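PDB 5G4I: phospholyase from Arthrobacter aurescens, which catalyses the pyridoxal-phosphate-dependent elimination of phosphate from a phosphorylated amino alcohol, although it belongs to the class-III aminotransferase family. Local coordinates for residues G54-N62 with R395-R403. Numbering follows the deposited sequence.
With PO4 (phosphate ion), chain D.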
ATOM      1  N   GLY A  54      10.504 -26.202 -18.128  1.00 18.92           N
ATOM      2  CA  GLY A  54      10.005 -27.395 -17.510  1.00 19.53           C
ATOM      3  C   GLY A  54      10.826 -27.969 -16.344  1.00 18.75           C
ATOM      4  O   GLY A  54      10.479 -29.016 -15.817  1.00 21.91           O
ATOM      5  N   LYS A  55      11.899 -27.283 -15.938  1.00 17.44           N
ATOM      6  CA  LYS A  55      12.720 -27.741 -14.764  1.00 18.40           C
ATOM      7  C   LYS A  55      11.931 -27.473 -13.482  1.00 16.71           C
ATOM      8  O   LYS A  55      11.268 -26.346 -13.340  1.00 17.78           O
ATOM      9  CB  LYS A  55      14.059 -27.033 -14.705  1.00 20.27           C
ATOM     10  CG  LYS A  55      15.024 -27.442 -13.601  1.00 23.97           C
ATOM     11  CD  LYS A  55      16.429 -26.887 -13.894  1.00 27.98           C
ATOM     12  CE  LYS A  55      17.425 -26.972 -12.693  1.00 32.47           C
ATOM     13  NZ  LYS A  55      17.673 -28.361 -12.369  1.00 32.40           N
ATOM     14  N   VAL A  56      11.969 -28.419 -12.568  1.00 15.80           N
ATOM     15  CA  VAL A  56      11.268 -28.353 -11.261  1.00 15.12           C
ATOM     16  C   VAL A  56      12.235 -28.025 -10.132  1.00 16.58           C
ATOM     17  O   VAL A  56      13.356 -28.580 -10.031  1.00 17.70           O
ATOM     18  CB  VAL A  56      10.501 -29.666 -10.988  1.00 16.39           C
ATOM     19  CG1 VAL A  56       9.837 -29.628  -9.603  1.00 19.32           C
ATOM     20  CG2 VAL A  56       9.482 -29.916 -12.043  1.00 18.75           C
ATOM     21  N   TYR A  57      11.793 -27.129  -9.216  1.00 14.55           N
ATOM     22  CA  TYR A  57      12.616 -26.727  -8.108  1.00 13.82           C
ATOM     23  C   TYR A  57      11.844 -26.874  -6.747  1.00 12.42           C
ATOM     24  O   TYR A  57      10.611 -26.641  -6.713  1.00 13.84           O
ATOM     25  CB  TYR A  57      13.052 -25.233  -8.195  1.00 14.17           C
ATOM     26  CG  TYR A  57      13.737 -24.814  -9.484  1.00 13.20           C
ATOM     27  CD1 TYR A  57      12.970 -24.574 -10.609  1.00 15.05           C
ATOM     28  CD2 TYR A  57      15.071 -24.693  -9.546  1.00 15.17           C
ATOM     29  CE1 TYR A  57      13.568 -24.204 -11.816  1.00 15.78           C
ATOM     30  CE2 TYR A  57      15.716 -24.255 -10.735  1.00 15.62           C
ATOM     31  CZ  TYR A  57      14.938 -24.136 -11.857  1.00 16.65           C
ATOM     32  OH  TYR A  57      15.554 -23.724 -13.036  1.00 18.34           O
ATOM     33  N   LEU A  58      12.626 -27.188  -5.729  1.00 12.63           N
ATOM     34  CA  LEU A  58      12.176 -27.148  -4.318  1.00 12.15           C
ATOM     35  C   LEU A  58      12.366 -25.691  -3.835  1.00 11.35           C
ATOM     36  O   LEU A  58      13.444 -25.147  -3.892  1.00 12.67           O
ATOM     37  CB  LEU A  58      12.983 -28.116  -3.456  1.00 12.47           C
ATOM     38  CG  LEU A  58      12.625 -28.142  -1.938  1.00 13.24           C
ATOM     39  CD1 LEU A  58      11.205 -28.503  -1.692  1.00 12.87           C
ATOM     40  CD2 LEU A  58      13.580 -29.080  -1.182  1.00 14.46           C
ATOM     41  N   ASP A  59      11.246 -25.071  -3.328  1.00 11.35           N
ATOM     42  CA  ASP A  59      11.279 -23.708  -2.784  1.00 11.48           C
ATOM     43  C   ASP A  59      11.818 -23.662  -1.369  1.00 10.93           C
ATOM     44  O   ASP A  59      11.071 -24.030  -0.442  1.00 12.67           O
ATOM     45  CB  ASP A  59       9.869 -23.079  -2.873  1.00 11.26           C
ATOM     46  CG  ASP A  59       9.848 -21.566  -2.602  1.00 12.04           C
ATOM     47  OD1 ASP A  59      10.851 -21.045  -2.059  1.00 11.92           O
ATOM     48  OD2 ASP A  59       8.800 -20.978  -2.967  1.00 12.26           O
ATOM     49  N   GLY A  60      13.091 -23.289  -1.176  1.00 11.89           N
ATOM     50  CA  GLY A  60      13.662 -22.999   0.153  1.00 10.80           C
ATOM     51  C   GLY A  60      13.786 -21.552   0.578  1.00 12.48           C
ATOM     52  O   GLY A  60      14.603 -21.210   1.458  1.00 13.79           O
ATOM     53  N   TYR A  61      12.963 -20.706  -0.095  1.00 11.26           N
ATOM     54  CA  TYR A  61      13.119 -19.247   0.028  1.00 12.59           C
ATOM     55  C   TYR A  61      11.876 -18.416   0.294  1.00 12.72           C
ATOM     56  O   TYR A  61      11.951 -17.408   1.012  1.00 13.84           O
ATOM     57  CB  TYR A  61      13.882 -18.680  -1.268  1.00 14.25           C
ATOM     58  CG  TYR A  61      13.958 -17.155  -1.324  1.00 17.07           C
ATOM     59  CD1 TYR A  61      14.740 -16.490  -0.468  1.00 22.22           C
ATOM     60  CD2 TYR A  61      13.021 -16.473  -2.063  1.00 22.10           C
ATOM     61  CE1 TYR A  61      14.688 -15.087  -0.425  1.00 20.28           C
ATOM     62  CE2 TYR A  61      12.948 -15.094  -2.009  1.00 25.96           C
ATOM     63  CZ  TYR A  61      13.821 -14.486  -1.218  1.00 20.97           C
ATOM     64  OH  TYR A  61      13.682 -13.086  -1.192  1.00 37.40           O
ATOM     65  N   ASN A  62      10.762 -18.710  -0.383  1.00 10.77           N
ATOM     66  CA  ASN A  62       9.622 -17.758  -0.412  1.00 11.46           C
ATOM     67  C   ASN A  62       8.705 -17.865   0.798  1.00 10.72           C
ATOM     68  O   ASN A  62       8.107 -18.910   1.040  1.00 12.37           O
ATOM     69  CB  ASN A  62       8.816 -17.904  -1.704  1.00 11.88           C
ATOM     70  CG  ASN A  62       9.621 -17.367  -2.908  1.00 15.72           C
ATOM     71  OD1 ASN A  62       9.865 -16.154  -3.034  1.00 15.99           O
ATOM     72  ND2 ASN A  62      10.226 -18.314  -3.667  1.00 15.32           N
ATOM     73  N   ARG A 395      20.684 -23.912  -7.058  1.00 14.57           N
ATOM     74  CA  ARG A 395      19.723 -23.775  -8.169  1.00 15.35           C
ATOM     75  C   ARG A 395      19.869 -24.884  -9.224  1.00 14.50           C
ATOM     76  O   ARG A 395      18.916 -25.468  -9.660  1.00 15.60           O
ATOM     77  CB  ARG A 395      19.794 -22.355  -8.814  1.00 16.95           C
ATOM     78  CG  ARG A 395      18.933 -22.134 -10.032  1.00 18.58           C
ATOM     79  CD  ARG A 395      19.264 -20.901 -10.906  1.00 18.55           C
ATOM     80  NE  ARG A 395      20.716 -20.800 -11.138  1.00 20.48           N
ATOM     81  CZ  ARG A 395      21.402 -21.607 -11.984  1.00 20.35           C
ATOM     82  NH1 ARG A 395      20.808 -22.536 -12.726  1.00 20.21           N
ATOM     83  NH2 ARG A 395      22.694 -21.428 -12.110  1.00 20.69           N
ATOM     84  N   GLU A 396      21.158 -25.098  -9.653  1.00 16.45           N
ATOM     85  CA  GLU A 396      21.392 -26.178 -10.627  1.00 19.01           C
ATOM     86  C   GLU A 396      20.922 -27.559 -10.152  1.00 17.41           C
ATOM     87  O   GLU A 396      20.357 -28.323 -10.916  1.00 18.30           O
ATOM     88  CB  GLU A 396      22.889 -26.230 -11.058  1.00 21.13           C
ATOM     89  CG  GLU A 396      23.252 -25.102 -12.004  1.00 26.77           C
ATOM     90  CD  GLU A 396      22.767 -25.300 -13.476  1.00 37.81           C
ATOM     91  OE1 GLU A 396      22.563 -26.461 -13.981  1.00 47.87           O
ATOM     92  OE2 GLU A 396      22.558 -24.283 -14.160  1.00 46.63           O
ATOM     93  N   ARG A 397      21.035 -27.756  -8.836  1.00 15.02           N
ATOM     94  CA  ARG A 397      20.563 -28.972  -8.152  1.00 15.74           C
ATOM     95  C   ARG A 397      19.050 -29.033  -7.886  1.00 17.44           C
ATOM     96  O   ARG A 397      18.521 -30.017  -7.403  1.00 20.37           O
ATOM     97  CB  ARG A 397      21.339 -29.160  -6.818  1.00 15.99           C
ATOM     98  CG  ARG A 397      22.871 -29.452  -6.946  1.00 16.37           C
ATOM     99  CD  ARG A 397      23.586 -29.361  -5.626  1.00 17.11           C
ATOM    100  NE  ARG A 397      25.003 -29.782  -5.710  1.00 18.72           N
ATOM    101  CZ  ARG A 397      25.410 -31.056  -5.757  1.00 21.92           C
ATOM    102  NH1 ARG A 397      24.570 -32.068  -5.619  1.00 22.07           N
ATOM    103  NH2 ARG A 397      26.718 -31.296  -5.894  1.00 22.80           N
ATOM    104  N   GLY A 398      18.338 -27.978  -8.263  1.00 15.28           N
ATOM    105  CA  GLY A 398      16.898 -27.951  -8.111  1.00 15.24           C
ATOM    106  C   GLY A 398      16.411 -27.359  -6.771  1.00 13.50           C
ATOM    107  O   GLY A 398      15.308 -27.750  -6.362  1.00 14.43           O
ATOM    108  N   VAL A 399      17.174 -26.482  -6.171  1.00 12.10           N
ATOM    109  CA  VAL A 399      16.763 -25.900  -4.821  1.00 13.27           C
ATOM    110  C   VAL A 399      16.953 -24.390  -4.867  1.00 12.65           C
ATOM    111  O   VAL A 399      18.040 -23.898  -5.147  1.00 14.50           O
ATOM    112  CB  VAL A 399      17.518 -26.541  -3.619  1.00 13.85           C
ATOM    113  CG1 VAL A 399      16.916 -26.041  -2.273  1.00 13.33           C
ATOM    114  CG2 VAL A 399      17.458 -28.081  -3.689  1.00 15.22           C
ATOM    115  N   LEU A 400      15.904 -23.631  -4.480  1.00 12.85           N
ATOM    116  CA  LEU A 400      15.968 -22.161  -4.425  1.00 12.46           C
ATOM    117  C   LEU A 400      16.282 -21.671  -3.004  1.00 12.33           C
ATOM    118  O   LEU A 400      15.494 -21.919  -2.094  1.00 13.21           O
ATOM    119  CB  LEU A 400      14.613 -21.527  -4.911  1.00 14.15           C
ATOM    120  CG  LEU A 400      14.129 -21.985  -6.271  1.00 15.20           C
ATOM    121  CD1 LEU A 400      12.751 -21.340  -6.558  1.00 18.21           C
ATOM    122  CD2 LEU A 400      15.159 -21.703  -7.342  1.00 16.61           C
ATOM    123  N   ILE A 401      17.415 -21.024  -2.794  1.00 13.74           N
ATOM    124  CA  ILE A 401      17.843 -20.373  -1.582  1.00 12.49           C
ATOM    125  C   ILE A 401      18.444 -18.971  -1.898  1.00 14.45           C
ATOM    126  O   ILE A 401      18.597 -18.611  -3.071  1.00 16.08           O
ATOM    127  CB  ILE A 401      18.814 -21.258  -0.769  1.00 14.54           C
ATOM    128  CG1 ILE A 401      20.124 -21.523  -1.536  1.00 15.27           C
ATOM    129  CG2 ILE A 401      18.144 -22.537  -0.250  1.00 15.65           C
ATOM    130  CD1 ILE A 401      21.229 -22.039  -0.663  1.00 18.12           C
ATOM    131  N   SER A 402      18.731 -18.221  -0.896  1.00 15.66           N
ATOM    132  CA  SER A 402      19.323 -16.887  -1.052  1.00 17.40           C
ATOM    133  C   SER A 402      20.357 -16.598   0.061  1.00 15.68           C
ATOM    134  O   SER A 402      20.884 -17.472   0.760  1.00 15.35           O
ATOM    135  CB  SER A 402      18.247 -15.803  -1.110  1.00 19.67           C
ATOM    136  OG  SER A 402      18.794 -14.617  -1.750  1.00 28.28           O
ATOM    137  N   ARG A 403      20.692 -15.304   0.251  1.00 16.69           N
ATOM    138  CA  ARG A 403      21.607 -14.860   1.330  1.00 16.63           C
ATOM    139  C   ARG A 403      21.238 -13.521   1.935  1.00 15.44           C
ATOM    140  O   ARG A 403      20.438 -12.758   1.307  1.00 18.85           O
ATOM    141  CB  ARG A 403      23.056 -14.781   0.831  1.00 19.28           C
ATOM    142  CG  ARG A 403      23.212 -13.882  -0.373  1.00 19.53           C
ATOM    143  CD  ARG A 403      24.696 -13.651  -0.757  1.00 24.10           C
ATOM    144  NE  ARG A 403      24.845 -13.035  -2.089  1.00 24.88           N
ATOM    145  CZ  ARG A 403      26.046 -12.848  -2.686  1.00 29.42           C
ATOM    146  NH1 ARG A 403      27.222 -13.155  -2.049  1.00 24.33           N
ATOM    147  NH2 ARG A 403      26.092 -12.365  -3.927  1.00 29.62           N
TER
HETATM  148  P   PO4 D1442      12.695 -10.947   0.934  1.00 28.35           P
HETATM  149  O1  PO4 D1442      12.680 -11.073   2.343  1.00 29.41           O
HETATM  150  O2  PO4 D1442      11.759 -11.877   0.165  1.00 33.92           O
HETATM  151  O3  PO4 D1442      13.972 -11.754   0.734  1.00 43.89           O
HETATM  152  O4  PO4 D1442      12.768  -9.579   0.306  1.00 36.71           O
HETATM  153  O   HOH W   1      18.277 -23.390 -13.566  1.00 26.46           O
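L58 is gripped through its backbone by two residues of the parallel strand 399-404, its N giving to G398 O (2.8 Å) and its O taking from L400 N (2.9 Å), both nearly straight. Past this ladder the pairing frays, for the bond from G60 N to L400 O is weak. Glycine suits position 60, because a CB would collide with that same carbonyl oxygen.

Packing is tightest around L400, a buried place suited to a branched apolar chain. With its CG anti to the carbonyl carbon (chi1 -54°), L400 carries CD2 to 3.7 Å from Y57 CD2, the two side chains crossing at about a right angle; L49 and Y91 of the second subunit also touch this leucine. The buried Y57 ring sets CE2 3.6 Å from R395 O, while its hydroxyl, bonded to D51, also accepts from an in-plane water that bridges to R395 NH1. On the other face L58 and V399 meet helix 421-436.

Toward solvent the contact is looser and polar. K55 is long enough to bring NZ 3.1 Å from E396 O, above the carbonyl plane, at the helix C-terminus; R395 is salt-bridged to E396 and E392. G398, with positive phi, closes helix 384-396 in a Schellman motif.

Where the chain leaves strand 56-59, D59 OD1 accepts from Y61 N, an Asx turn, and from N62 N, an Asx motif, while H69 and N62 ND2 hold OD2. Y61 CD1 comes to 3.6 Å from S402 CB, and its hydroxyl meets a phosphate ion, probably from the crystallisation liquor. This parallel pair joins N- and C-terminal parts of the small-domain sheet of a fold-type I PLP enzyme, with the Y61 side chain about 9 Å from bound pyridoxal phosphate, consistent with a place near the active site.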